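Local coordinates for protein probable zinc protease PqqL (Escherichia coli, PDB 6OFT) that probably cleaves peptides as a zinc-dependent periplasmic endopeptidase of the M16 family, and is represented here by its first half, at residues A[327-332]-A[435-440]; A[28-33]-A[102-107]; A[161-166]-A[237-242]. One frame throughout, in Å; residues are numbered along the deposited sequence.

Contact 1: residues A[327-332]-A[435-440]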
ATOM      1  N   ARG A 327     -24.062 -12.941   9.061  1.00 45.09           N
ATOM      2  CA  ARG A 327     -24.811 -12.687  10.283  1.00 47.29           C
ATOM      3  C   ARG A 327     -24.576 -13.960  11.098  1.00 52.27           C
ATOM      4  O   ARG A 327     -25.069 -15.028  10.716  1.00 51.38           O
ATOM      5  CB  ARG A 327     -26.300 -12.498   9.946  1.00 50.69           C
ATOM      6  CG  ARG A 327     -27.213 -12.402  11.152  1.00 66.88           C
ATOM      7  CD  ARG A 327     -28.662 -12.333  10.713  1.00 80.21           C
ATOM      8  NE  ARG A 327     -29.559 -12.006  11.822  1.00 89.88           N
ATOM      9  CZ  ARG A 327     -29.818 -10.771  12.237  1.00104.71           C
ATOM     10  NH1 ARG A 327     -30.648 -10.566  13.249  1.00 93.51           N
ATOM     11  NH2 ARG A 327     -29.239  -9.729  11.649  1.00 89.84           N
ATOM     12  N   ASP A 328     -23.737 -13.852  12.156  1.00 49.42           N
ATOM     13  CA  ASP A 328     -23.324 -14.948  13.042  1.00 49.89           C
ATOM     14  C   ASP A 328     -22.551 -16.046  12.276  1.00 50.15           C
ATOM     15  O   ASP A 328     -21.432 -15.798  11.808  1.00 47.93           O
ATOM     16  CB  ASP A 328     -24.520 -15.534  13.837  1.00 53.72           C
ATOM     17  CG  ASP A 328     -25.307 -14.524  14.650  1.00 71.18           C
ATOM     18  OD1 ASP A 328     -24.689 -13.829  15.494  1.00 71.73           O
ATOM     19  OD2 ASP A 328     -26.548 -14.444  14.462  1.00 79.21           O
ATOM     20  N   ASP A 329     -23.176 -17.235  12.136  1.00 45.18           N
ATOM     21  CA  ASP A 329     -22.646 -18.433  11.480  1.00 44.13           C
ATOM     22  C   ASP A 329     -23.434 -18.787  10.208  1.00 45.34           C
ATOM     23  O   ASP A 329     -23.220 -19.850   9.622  1.00 44.48           O
ATOM     24  CB  ASP A 329     -22.672 -19.612  12.480  1.00 46.50           C
ATOM     25  CG  ASP A 329     -21.923 -19.341  13.773  1.00 56.31           C
ATOM     26  OD1 ASP A 329     -20.989 -18.504  13.759  1.00 55.56           O
ATOM     27  OD2 ASP A 329     -22.268 -19.961  14.797  1.00 66.86           O
ATOM     28  N   ASN A 330     -24.320 -17.884   9.768  1.00 40.53           N
ATOM     29  CA  ASN A 330     -25.163 -18.095   8.604  1.00 39.96           C
ATOM     30  C   ASN A 330     -24.374 -17.906   7.301  1.00 40.80           C
ATOM     31  O   ASN A 330     -24.482 -16.874   6.631  1.00 39.87           O
ATOM     32  CB  ASN A 330     -26.440 -17.232   8.693  1.00 44.47           C
ATOM     33  CG  ASN A 330     -27.221 -17.387   9.992  1.00 76.95           C
ATOM     34  OD1 ASN A 330     -27.095 -18.379  10.737  1.00 72.32           O
ATOM     35  ND2 ASN A 330     -28.054 -16.398  10.295  1.00 70.17           N
ATOM     36  N   MET A 331     -23.573 -18.930   6.952  1.00 35.44           N
ATOM     37  CA  MET A 331     -22.733 -18.938   5.749  1.00 34.24           C
ATOM     38  C   MET A 331     -23.540 -19.005   4.454  1.00 38.27           C
ATOM     39  O   MET A 331     -23.121 -18.428   3.449  1.00 37.56           O
ATOM     40  CB  MET A 331     -21.667 -20.050   5.811  1.00 36.15           C
ATOM     41  CG  MET A 331     -20.762 -19.979   7.049  1.00 38.88           C
ATOM     42  SD  MET A 331     -19.913 -18.397   7.289  1.00 41.61           S
ATOM     43  CE  MET A 331     -18.565 -18.573   6.132  1.00 37.60           C
ATOM     44  N   GLN A 332     -24.707 -19.672   4.483  1.00 36.03           N
ATOM     45  CA  GLN A 332     -25.589 -19.813   3.319  1.00 36.28           C
ATOM     46  C   GLN A 332     -26.172 -18.470   2.887  1.00 40.51           C
ATOM     47  O   GLN A 332     -26.167 -18.158   1.693  1.00 39.46           O
ATOM     48  CB  GLN A 332     -26.696 -20.843   3.583  1.00 38.75           C
ATOM     49  CG  GLN A 332     -27.354 -21.382   2.314  1.00 56.81           C
ATOM     50  CD  GLN A 332     -26.454 -22.321   1.551  1.00 72.36           C
ATOM     51  OE1 GLN A 332     -26.010 -23.357   2.063  1.00 69.87           O
ATOM     52  NE2 GLN A 332     -26.169 -21.976   0.306  1.00 57.88           N
ATOM     53  N   MET A 435     -14.369 -17.331   5.624  1.00 27.95           N
ATOM     54  CA  MET A 435     -13.714 -17.130   6.912  1.00 27.80           C
ATOM     55  C   MET A 435     -14.657 -17.598   7.993  1.00 32.16           C
ATOM     56  O   MET A 435     -15.829 -17.228   7.977  1.00 31.04           O
ATOM     57  CB  MET A 435     -13.311 -15.664   7.088  1.00 29.63           C
ATOM     58  CG  MET A 435     -12.094 -15.300   6.270  1.00 32.67           C
ATOM     59  SD  MET A 435     -11.646 -13.553   6.333  1.00 36.61           S
ATOM     60  CE  MET A 435     -11.074 -13.405   8.077  1.00 33.47           C
ATOM     61  N   VAL A 436     -14.178 -18.521   8.847  1.00 30.47           N
ATOM     62  CA  VAL A 436     -14.949 -19.133   9.940  1.00 31.40           C
ATOM     63  C   VAL A 436     -14.184 -19.025  11.271  1.00 36.99           C
ATOM     64  O   VAL A 436     -12.952 -19.086  11.274  1.00 35.93           O
ATOM     65  CB  VAL A 436     -15.454 -20.570   9.634  1.00 35.08           C
ATOM     66  CG1 VAL A 436     -16.458 -20.558   8.491  1.00 34.91           C
ATOM     67  CG2 VAL A 436     -14.309 -21.541   9.337  1.00 34.62           C
ATOM     68  N   ASN A 437     -14.907 -18.807  12.385  1.00 36.04           N
ATOM     69  CA  ASN A 437     -14.255 -18.635  13.694  1.00 36.88           C
ATOM     70  C   ASN A 437     -14.758 -19.593  14.787  1.00 42.88           C
ATOM     71  O   ASN A 437     -14.335 -19.493  15.937  1.00 43.55           O
ATOM     72  CB  ASN A 437     -14.328 -17.169  14.160  1.00 35.92           C
ATOM     73  CG  ASN A 437     -15.708 -16.579  14.304  1.00 44.87           C
ATOM     74  OD1 ASN A 437     -16.737 -17.269  14.290  1.00 33.62           O
ATOM     75  ND2 ASN A 437     -15.748 -15.268  14.448  1.00 38.29           N
ATOM     76  N   ASN A 438     -15.640 -20.524  14.426  1.00 40.39           N
ATOM     77  CA  ASN A 438     -16.181 -21.546  15.327  1.00 40.97           C
ATOM     78  C   ASN A 438     -16.568 -22.753  14.487  1.00 45.74           C
ATOM     79  O   ASN A 438     -16.612 -22.646  13.254  1.00 43.81           O
ATOM     80  CB  ASN A 438     -17.350 -21.014  16.178  1.00 39.08           C
ATOM     81  CG  ASN A 438     -18.552 -20.566  15.387  1.00 53.44           C
ATOM     82  OD1 ASN A 438     -19.361 -21.380  14.925  1.00 49.79           O
ATOM     83  ND2 ASN A 438     -18.706 -19.262  15.227  1.00 39.36           N
ATOM     84  N   GLU A 439     -16.848 -23.894  15.138  1.00 44.25           N
ATOM     85  CA  GLU A 439     -17.192 -25.119  14.428  1.00 44.58           C
ATOM     86  C   GLU A 439     -18.632 -25.130  13.894  1.00 47.61           C
ATOM     87  O   GLU A 439     -18.923 -25.951  13.024  1.00 47.39           O
ATOM     88  CB  GLU A 439     -16.856 -26.376  15.261  1.00 47.19           C
ATOM     89  CG  GLU A 439     -15.351 -26.642  15.353  1.00 59.51           C
ATOM     90  CD  GLU A 439     -14.556 -26.465  14.064  1.00 82.99           C
ATOM     91  OE1 GLU A 439     -14.670 -27.337  13.171  1.00 84.72           O
ATOM     92  OE2 GLU A 439     -13.833 -25.447  13.941  1.00 67.07           O
ATOM     93  N   VAL A 440     -19.509 -24.200  14.343  1.00 44.09           N
ATOM     94  CA  VAL A 440     -20.878 -24.104  13.798  1.00 43.93           C
ATOM     95  C   VAL A 440     -20.764 -23.452  12.392  1.00 45.81           C
ATOM     96  O   VAL A 440     -21.280 -24.012  11.423  1.00 45.03           O
ATOM     97  CB  VAL A 440     -21.886 -23.349  14.712  1.00 48.32           C
ATOM     98  CG1 VAL A 440     -23.299 -23.378  14.127  1.00 48.33           C
ATOM     99  CG2 VAL A 440     -21.881 -23.896  16.139  1.00 48.90           C
TER
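D329 meets N438 tip to tip, and its side chain makes the polar part of the contact. D329 CB lies 4.2 Å from V440 CG1, a loose apolar touch. A chi1 of -56° sets CG beside the backbone N, and the carboxylate points its tip at the amide of N438. OD1 accepts from N438 ND2 at 2.8 Å in a nearly straight bond (172°). The donor holds OD1 within its own amide plane, yet it stands above the carboxylate plane, and the two flat groups are turned 55° apart. D329 OD2 lies 3.2 Å from N438 OD1, acceptor against acceptor, and rests 3.4 Å from V440 CB. The amide of N438 works at both ends: ND2 also gives a weak bond to N437 OD1, while OD1 accepts from V440 N, weakly, and from A441 N, so it caps the helix 439-444. N437 in turn bonds through its ND2 to N252 O. An alanine in place of D329 would probably leave N438 ND2 without its straight bond and its amide less firmly fixed in rotation. On the buried side, M331 bends its chain at chi2 and chi3 and brings CE to 3.7 Å from V436 CG1 and 3.6 Å from M435 O. The whole is an Asn N-cap at a strand-to-helix junction, held by the turn that leads from strand 317-326 into helix 331-348 of the second domain.

Contact 2: residues A[28-33]-A[102-107]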
ATOM      1  N   PRO A  28       0.162  20.440  10.865  1.00 28.32           N
ATOM      2  CA  PRO A  28       0.341  21.509  11.864  1.00 27.45           C
ATOM      3  C   PRO A  28       1.412  22.523  11.487  1.00 27.84           C
ATOM      4  O   PRO A  28       2.348  22.213  10.746  1.00 24.22           O
ATOM      5  CB  PRO A  28       0.689  20.736  13.153  1.00 29.68           C
ATOM      6  CG  PRO A  28       1.279  19.459  12.703  1.00 33.49           C
ATOM      7  CD  PRO A  28       0.757  19.168  11.317  1.00 28.71           C
ATOM      8  N   LYS A  29       1.255  23.752  11.994  1.00 23.94           N
ATOM      9  CA  LYS A  29       2.194  24.834  11.752  1.00 23.94           C
ATOM     10  C   LYS A  29       3.541  24.487  12.373  1.00 27.36           C
ATOM     11  O   LYS A  29       3.586  23.856  13.432  1.00 27.68           O
ATOM     12  CB  LYS A  29       1.670  26.135  12.393  1.00 27.15           C
ATOM     13  CG  LYS A  29       1.717  27.348  11.479  1.00 45.47           C
ATOM     14  CD  LYS A  29       0.452  27.490  10.629  1.00 60.06           C
ATOM     15  CE  LYS A  29       0.551  28.626   9.637  1.00 75.39           C
ATOM     16  NZ  LYS A  29      -0.504  28.532   8.591  1.00 83.80           N
ATOM     17  N   ASP A  30       4.630  24.934  11.728  1.00 22.75           N
ATOM     18  CA  ASP A  30       6.018  24.766  12.176  1.00 22.29           C
ATOM     19  C   ASP A  30       6.434  23.310  12.361  1.00 25.88           C
ATOM     20  O   ASP A  30       7.340  23.027  13.144  1.00 25.51           O
ATOM     21  CB  ASP A  30       6.306  25.591  13.449  1.00 24.41           C
ATOM     22  CG  ASP A  30       5.973  27.050  13.302  1.00 31.98           C
ATOM     23  OD1 ASP A  30       6.370  27.648  12.273  1.00 30.56           O
ATOM     24  OD2 ASP A  30       5.317  27.601  14.219  1.00 38.79           O
ATOM     25  N   GLN A  31       5.803  22.402  11.607  1.00 22.27           N
ATOM     26  CA  GLN A  31       6.130  20.991  11.619  1.00 21.91           C
ATOM     27  C   GLN A  31       6.611  20.590  10.231  1.00 25.15           C
ATOM     28  O   GLN A  31       6.131  21.124   9.239  1.00 24.00           O
ATOM     29  CB  GLN A  31       4.931  20.127  12.059  1.00 23.29           C
ATOM     30  CG  GLN A  31       5.328  18.680  12.459  1.00 29.74           C
ATOM     31  CD  GLN A  31       6.030  18.555  13.800  1.00 33.60           C
ATOM     32  OE1 GLN A  31       6.073  19.482  14.610  1.00 26.07           O
ATOM     33  NE2 GLN A  31       6.581  17.386  14.079  1.00 26.28           N
ATOM     34  N   VAL A  32       7.583  19.665  10.177  1.00 22.81           N
ATOM     35  CA  VAL A  32       8.137  19.125   8.939  1.00 22.91           C
ATOM     36  C   VAL A  32       8.399  17.623   9.084  1.00 26.75           C
ATOM     37  O   VAL A  32       8.782  17.158  10.152  1.00 25.91           O
ATOM     38  CB  VAL A  32       9.414  19.900   8.484  1.00 26.26           C
ATOM     39  CG1 VAL A  32      10.594  19.662   9.432  1.00 25.45           C
ATOM     40  CG2 VAL A  32       9.794  19.556   7.044  1.00 25.90           C
ATOM     41  N   ASN A  33       8.181  16.881   8.000  1.00 23.92           N
ATOM     42  CA  ASN A  33       8.500  15.476   7.872  1.00 22.87           C
ATOM     43  C   ASN A  33       9.703  15.412   6.963  1.00 24.81           C
ATOM     44  O   ASN A  33       9.749  16.094   5.926  1.00 22.80           O
ATOM     45  CB  ASN A  33       7.342  14.685   7.275  1.00 21.45           C
ATOM     46  CG  ASN A  33       6.288  14.296   8.269  1.00 34.95           C
ATOM     47  OD1 ASN A  33       6.420  14.502   9.480  1.00 25.48           O
ATOM     48  ND2 ASN A  33       5.198  13.752   7.767  1.00 26.28           N
ATOM     49  N   LEU A 102       9.782  16.692  13.094  1.00 19.15           N
ATOM     50  CA  LEU A 102      10.271  17.591  14.134  1.00 19.77           C
ATOM     51  C   LEU A 102       9.795  19.021  13.877  1.00 24.71           C
ATOM     52  O   LEU A 102       9.405  19.319  12.744  1.00 23.81           O
ATOM     53  CB  LEU A 102      11.829  17.526  14.222  1.00 19.87           C
ATOM     54  CG  LEU A 102      12.666  18.297  13.184  1.00 23.85           C
ATOM     55  CD1 LEU A 102      14.040  18.596  13.728  1.00 23.49           C
ATOM     56  CD2 LEU A 102      12.788  17.538  11.859  1.00 24.28           C
ATOM     57  N   PRO A 103       9.869  19.942  14.875  1.00 22.07           N
ATOM     58  CA  PRO A 103       9.522  21.344  14.593  1.00 21.77           C
ATOM     59  C   PRO A 103      10.536  21.994  13.641  1.00 24.78           C
ATOM     60  O   PRO A 103      11.676  21.537  13.544  1.00 22.88           O
ATOM     61  CB  PRO A 103       9.600  22.016  15.974  1.00 24.04           C
ATOM     62  CG  PRO A 103       9.650  20.905  16.971  1.00 27.87           C
ATOM     63  CD  PRO A 103      10.321  19.779  16.270  1.00 23.52           C
ATOM     64  N   THR A 104      10.137  23.080  12.964  1.00 22.65           N
ATOM     65  CA  THR A 104      11.032  23.818  12.065  1.00 23.10           C
ATOM     66  C   THR A 104      11.661  25.023  12.793  1.00 29.52           C
ATOM     67  O   THR A 104      12.553  25.666  12.240  1.00 30.94           O
ATOM     68  CB  THR A 104      10.265  24.341  10.849  1.00 30.74           C
ATOM     69  OG1 THR A 104       9.190  25.161  11.303  1.00 30.89           O
ATOM     70  CG2 THR A 104       9.738  23.243   9.967  1.00 30.37           C
ATOM     71  N   THR A 105      11.209  25.314  14.023  1.00 25.71           N
ATOM     72  CA  THR A 105      11.597  26.509  14.778  1.00 27.08           C
ATOM     73  C   THR A 105      13.024  26.479  15.379  1.00 31.56           C
ATOM     74  O   THR A 105      13.565  27.553  15.657  1.00 31.29           O
ATOM     75  CB  THR A 105      10.532  26.828  15.826  1.00 37.29           C
ATOM     76  OG1 THR A 105      10.214  25.644  16.550  1.00 35.62           O
ATOM     77  CG2 THR A 105       9.247  27.377  15.187  1.00 38.33           C
ATOM     78  N   GLN A 106      13.638  25.288  15.561  1.00 27.00           N
ATOM     79  CA  GLN A 106      15.013  25.184  16.076  1.00 26.25           C
ATOM     80  C   GLN A 106      15.882  24.717  14.897  1.00 27.67           C
ATOM     81  O   GLN A 106      15.880  23.539  14.552  1.00 25.09           O
ATOM     82  CB  GLN A 106      15.097  24.228  17.287  1.00 27.35           C
ATOM     83  CG  GLN A 106      15.951  24.720  18.465  1.00 34.24           C
ATOM     84  CD  GLN A 106      17.449  24.769  18.204  1.00 53.46           C
ATOM     85  OE1 GLN A 106      17.982  24.189  17.250  1.00 42.00           O
ATOM     86  NE2 GLN A 106      18.169  25.477  19.055  1.00 52.68           N
ATOM     87  N   LYS A 107      16.556  25.674  14.233  1.00 23.80           N
ATOM     88  CA  LYS A 107      17.371  25.437  13.036  1.00 23.28           C
ATOM     89  C   LYS A 107      18.568  24.511  13.259  1.00 26.57           C
ATOM     90  O   LYS A 107      18.886  23.717  12.376  1.00 25.12           O
ATOM     91  CB  LYS A 107      17.822  26.771  12.395  1.00 26.51           C
ATOM     92  CG  LYS A 107      16.682  27.757  12.064  1.00 36.99           C
ATOM     93  CD  LYS A 107      15.572  27.127  11.208  1.00 38.32           C
ATOM     94  CE  LYS A 107      14.471  28.089  10.850  1.00 43.19           C
ATOM     95  NZ  LYS A 107      13.390  27.398  10.093  1.00 38.57           N
TER
HETATM   96  O   HOH W   1       7.776  27.321   9.912  1.00 36.92           O
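T104 and D30 meet first through their backbones: T104 N donates to D30 O at 2.8 Å, from above the carbonyl plane. The same oxygen receives a CA-H...O contact from P103 CA at 3.1 Å, so two donors of unequal strength share it. Two residues further into the sheet, V32 and L102 form an antiparallel hydrogen-bonded pair, V32 N giving to L102 O and L102 N to V32 O (3.1 Å), both nearly straight on to the carbonyls. Between these bonds Q31 and P103 are a non-hydrogen-bonded pair whose side chains diverge.

The side chains close round this frame. T104 CG2 packs 3.7 Å from V32 CB and as far from V32 CG1; that V32 methyl also reaches L102 CD2 at 3.9 Å. With chi1 at 57°, T104 OG1 sits between the backbone N and the carbonyl carbon. There it shares a water with D30: the water donates to D30 OD1 at 2.8 Å and lies 2.9 Å from T104 OG1. T105 CG2 rests 3.8 Å from D30 CG. Q31 folds its amide back beside the L102 backbone, and its NE2 finds a partner in S101 OG.

Further out, D30 N bonds to D206 OD2, tying the turn 28-31 to the residue just after the neighbouring strand 199-205. L110 of helix 107-122 meets both V32 and L102, with V113 adding to L102, while K107 NZ spans T104 O and E211. The arrangement is the end of an antiparallel strand pair in the mixed sheet of the first M16 domain, just where strand 96-103 runs into its helix.

Contact 3: residues A[161-166]-A[237-242]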
ATOM      1  N   LEU A 161      -0.817 -14.239  -3.719  1.00 22.37           N
ATOM      2  CA  LEU A 161       0.481 -13.915  -4.309  1.00 21.42           C
ATOM      3  C   LEU A 161       1.051 -14.976  -5.256  1.00 24.84           C
ATOM      4  O   LEU A 161       2.259 -14.979  -5.502  1.00 23.91           O
ATOM      5  CB  LEU A 161       1.507 -13.570  -3.203  1.00 21.47           C
ATOM      6  CG  LEU A 161       1.112 -12.544  -2.108  1.00 25.27           C
ATOM      7  CD1 LEU A 161       2.302 -12.215  -1.244  1.00 25.84           C
ATOM      8  CD2 LEU A 161       0.536 -11.259  -2.696  1.00 25.15           C
ATOM      9  N   ALA A 162       0.200 -15.850  -5.831  1.00 22.26           N
ATOM     10  CA  ALA A 162       0.684 -16.860  -6.784  1.00 22.89           C
ATOM     11  C   ALA A 162       1.436 -16.174  -7.943  1.00 27.69           C
ATOM     12  O   ALA A 162       0.991 -15.134  -8.433  1.00 27.57           O
ATOM     13  CB  ALA A 162      -0.486 -17.657  -7.335  1.00 23.86           C
ATOM     14  N   ASN A 163       2.612 -16.708  -8.313  1.00 24.81           N
ATOM     15  CA  ASN A 163       3.453 -16.225  -9.421  1.00 24.27           C
ATOM     16  C   ASN A 163       4.012 -14.799  -9.246  1.00 26.70           C
ATOM     17  O   ASN A 163       4.329 -14.147 -10.236  1.00 25.95           O
ATOM     18  CB  ASN A 163       2.718 -16.354 -10.763  1.00 24.42           C
ATOM     19  CG  ASN A 163       2.249 -17.747 -11.091  1.00 37.51           C
ATOM     20  OD1 ASN A 163       2.836 -18.744 -10.679  1.00 35.09           O
ATOM     21  ND2 ASN A 163       1.177 -17.840 -11.844  1.00 28.79           N
ATOM     22  N   THR A 164       4.177 -14.336  -7.996  1.00 23.39           N
ATOM     23  CA  THR A 164       4.788 -13.032  -7.724  1.00 22.49           C
ATOM     24  C   THR A 164       6.156 -13.284  -7.078  1.00 26.16           C
ATOM     25  O   THR A 164       6.331 -14.302  -6.416  1.00 25.04           O
ATOM     26  CB  THR A 164       3.931 -12.177  -6.768  1.00 26.61           C
ATOM     27  OG1 THR A 164       3.894 -12.792  -5.496  1.00 24.08           O
ATOM     28  CG2 THR A 164       2.519 -11.943  -7.260  1.00 27.57           C
ATOM     29  N   ARG A 165       7.098 -12.332  -7.198  1.00 24.57           N
ATOM     30  CA  ARG A 165       8.382 -12.431  -6.491  1.00 25.00           C
ATOM     31  C   ARG A 165       8.107 -12.201  -4.967  1.00 27.54           C
ATOM     32  O   ARG A 165       8.800 -12.772  -4.121  1.00 26.72           O
ATOM     33  CB  ARG A 165       9.386 -11.411  -7.069  1.00 25.60           C
ATOM     34  CG  ARG A 165      10.669 -11.208  -6.274  1.00 28.93           C
ATOM     35  CD  ARG A 165      11.632 -12.376  -6.311  1.00 29.37           C
ATOM     36  NE  ARG A 165      12.947 -11.915  -5.884  1.00 27.86           N
ATOM     37  CZ  ARG A 165      14.085 -12.561  -6.096  1.00 36.90           C
ATOM     38  NH1 ARG A 165      14.087 -13.735  -6.717  1.00 28.01           N
ATOM     39  NH2 ARG A 165      15.233 -12.033  -5.703  1.00 25.75           N
ATOM     40  N   ASN A 166       7.054 -11.400  -4.654  1.00 22.14           N
ATOM     41  CA  ASN A 166       6.543 -11.075  -3.314  1.00 21.78           C
ATOM     42  C   ASN A 166       6.259 -12.327  -2.490  1.00 27.22           C
ATOM     43  O   ASN A 166       6.457 -12.311  -1.269  1.00 27.35           O
ATOM     44  CB  ASN A 166       5.252 -10.233  -3.430  1.00 19.17           C
ATOM     45  CG  ASN A 166       5.454  -8.949  -4.189  1.00 26.92           C
ATOM     46  OD1 ASN A 166       5.717  -8.956  -5.388  1.00 22.26           O
ATOM     47  ND2 ASN A 166       5.363  -7.814  -3.507  1.00 15.38           N
ATOM     48  N   LYS A 237       2.736 -13.424 -13.331  1.00 26.62           N
ATOM     49  CA  LYS A 237       2.128 -14.284 -14.347  1.00 26.35           C
ATOM     50  C   LYS A 237       0.742 -14.705 -13.875  1.00 27.97           C
ATOM     51  O   LYS A 237       0.565 -15.031 -12.699  1.00 27.94           O
ATOM     52  CB  LYS A 237       3.026 -15.509 -14.619  1.00 29.73           C
ATOM     53  CG  LYS A 237       2.613 -16.329 -15.850  1.00 46.18           C
ATOM     54  CD  LYS A 237       3.368 -17.657 -15.992  1.00 54.27           C
ATOM     55  CE  LYS A 237       2.798 -18.791 -15.159  1.00 67.01           C
ATOM     56  NZ  LYS A 237       1.479 -19.263 -15.661  1.00 76.46           N
ATOM     57  N   ALA A 238      -0.246 -14.693 -14.781  1.00 24.21           N
ATOM     58  CA  ALA A 238      -1.610 -15.095 -14.436  1.00 23.89           C
ATOM     59  C   ALA A 238      -1.648 -16.564 -14.037  1.00 27.53           C
ATOM     60  O   ALA A 238      -0.848 -17.358 -14.534  1.00 26.02           O
ATOM     61  CB  ALA A 238      -2.541 -14.861 -15.612  1.00 24.65           C
ATOM     62  N   GLU A 239      -2.559 -16.917 -13.124  1.00 24.79           N
ATOM     63  CA  GLU A 239      -2.794 -18.309 -12.735  1.00 23.64           C
ATOM     64  C   GLU A 239      -4.245 -18.564 -13.129  1.00 26.19           C
ATOM     65  O   GLU A 239      -5.163 -18.219 -12.381  1.00 24.25           O
ATOM     66  CB  GLU A 239      -2.571 -18.539 -11.239  1.00 24.80           C
ATOM     67  CG  GLU A 239      -2.652 -20.022 -10.910  1.00 32.18           C
ATOM     68  CD  GLU A 239      -2.097 -20.341  -9.549  1.00 49.41           C
ATOM     69  OE1 GLU A 239      -2.901 -20.417  -8.594  1.00 41.46           O
ATOM     70  OE2 GLU A 239      -0.859 -20.480  -9.431  1.00 42.46           O
ATOM     71  N   ASN A 240      -4.439 -19.106 -14.341  1.00 23.02           N
ATOM     72  CA  ASN A 240      -5.734 -19.358 -14.971  1.00 23.08           C
ATOM     73  C   ASN A 240      -6.426 -20.609 -14.428  1.00 26.43           C
ATOM     74  O   ASN A 240      -6.696 -21.564 -15.156  1.00 25.09           O
ATOM     75  CB  ASN A 240      -5.568 -19.379 -16.495  1.00 23.67           C
ATOM     76  CG  ASN A 240      -4.998 -18.061 -16.977  1.00 41.13           C
ATOM     77  OD1 ASN A 240      -5.313 -16.994 -16.442  1.00 27.51           O
ATOM     78  ND2 ASN A 240      -4.111 -18.104 -17.946  1.00 33.23           N
ATOM     79  N   HIS A 241      -6.727 -20.563 -13.127  1.00 23.20           N
ATOM     80  CA  HIS A 241      -7.347 -21.625 -12.354  1.00 23.56           C
ATOM     81  C   HIS A 241      -8.160 -21.002 -11.244  1.00 26.22           C
ATOM     82  O   HIS A 241      -7.705 -20.049 -10.603  1.00 24.46           O
ATOM     83  CB  HIS A 241      -6.267 -22.530 -11.720  1.00 24.93           C
ATOM     84  CG  HIS A 241      -5.474 -23.322 -12.714  1.00 29.57           C
ATOM     85  ND1 HIS A 241      -4.136 -23.039 -12.968  1.00 31.53           N
ATOM     86  CD2 HIS A 241      -5.857 -24.359 -13.497  1.00 31.74           C
ATOM     87  CE1 HIS A 241      -3.757 -23.907 -13.892  1.00 31.42           C
ATOM     88  NE2 HIS A 241      -4.757 -24.722 -14.241  1.00 32.08           N
ATOM     89  N   LEU A 242      -9.337 -21.527 -11.038  1.00 23.62           N
ATOM     90  CA  LEU A 242     -10.229 -21.075  -9.954  1.00 23.60           C
ATOM     91  C   LEU A 242      -9.870 -21.843  -8.680  1.00 26.95           C
ATOM     92  O   LEU A 242      -9.934 -23.064  -8.722  1.00 27.27           O
ATOM     93  CB  LEU A 242     -11.669 -21.369 -10.360  1.00 23.83           C
ATOM     94  CG  LEU A 242     -12.722 -20.942  -9.347  1.00 28.10           C
ATOM     95  CD1 LEU A 242     -12.618 -19.455  -9.060  1.00 26.87           C
ATOM     96  CD2 LEU A 242     -14.118 -21.325  -9.802  1.00 31.17           C
TER
HETATM   97  O   HOH W   2       0.304 -20.830 -12.355  1.00 54.61           O
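N163 lies opposite K237, with their CA atoms 5.5 Å apart, where the type II turn 161-164 comes up against the irregular chain 237-242. Here the asparagine makes the direct bond. Its CG stands anti to the carbonyl carbon (chi1 -57°), and beyond it ND2 donates to K237 O at 3.0 Å. The acceptor lies close to the amide plane of N163, whereas the donor stands well above the carbonyl plane of K237, 60° out of it. N163 CB also comes within 3.2 Å of K237 O.

K237 bends its chain at chi3 and chi4, bringing CE to 3.8 Å from N163 ND2. Its aliphatic part thus lies beside the amide, while NZ turns back and donates to A238 O, nearly in line with that carbonyl. E239 runs out extended and sets OE2 3.5 Å from A162 CB. A water bridges the two segments from there, donating to E239 OE2 and accepting from N163 ND2. The other carboxylate oxygen, OE1, forms a salt bridge with R243 NE, so the acid has a second partner outside the two segments.

Inside the turn, L161 O takes both T164 N and T164 OG1, the hydroxyl at 2.7 Å, and both arrive from the same face of the carbonyl. Outside, A162 O accepts from R262 NH1 of strand 256-264. This is polar, water-bridged loop-to-loop packing at the surface: the turn after helix 148-160, in the first M16 domain, lies against the loop leading to the edge strand 242-248 of the second domain's sheet.

Contact 2 is a true sheet contact inside the first domain. It is partly buried, with an apolar inner side of V32, L102 and T104 and a polar rim at D30. Contact 1 belongs to the second domain and is mixed, with a buried methionine-valine touch beside an outer carboxylate-amide bond. Contact 3 is a surface meeting of loops, and it joins the two domains. Contacts 1 and 3 are related through one sheet, since strands 242-248 and 430-436 are neighbours in it; their centres are 29 Å apart. Contact 2 lies across the chain's centre from both, with centres 50 Å from contact 1 and 45 Å from contact 3. Contacts 2 and 3 each have a water of their own joining their two segments.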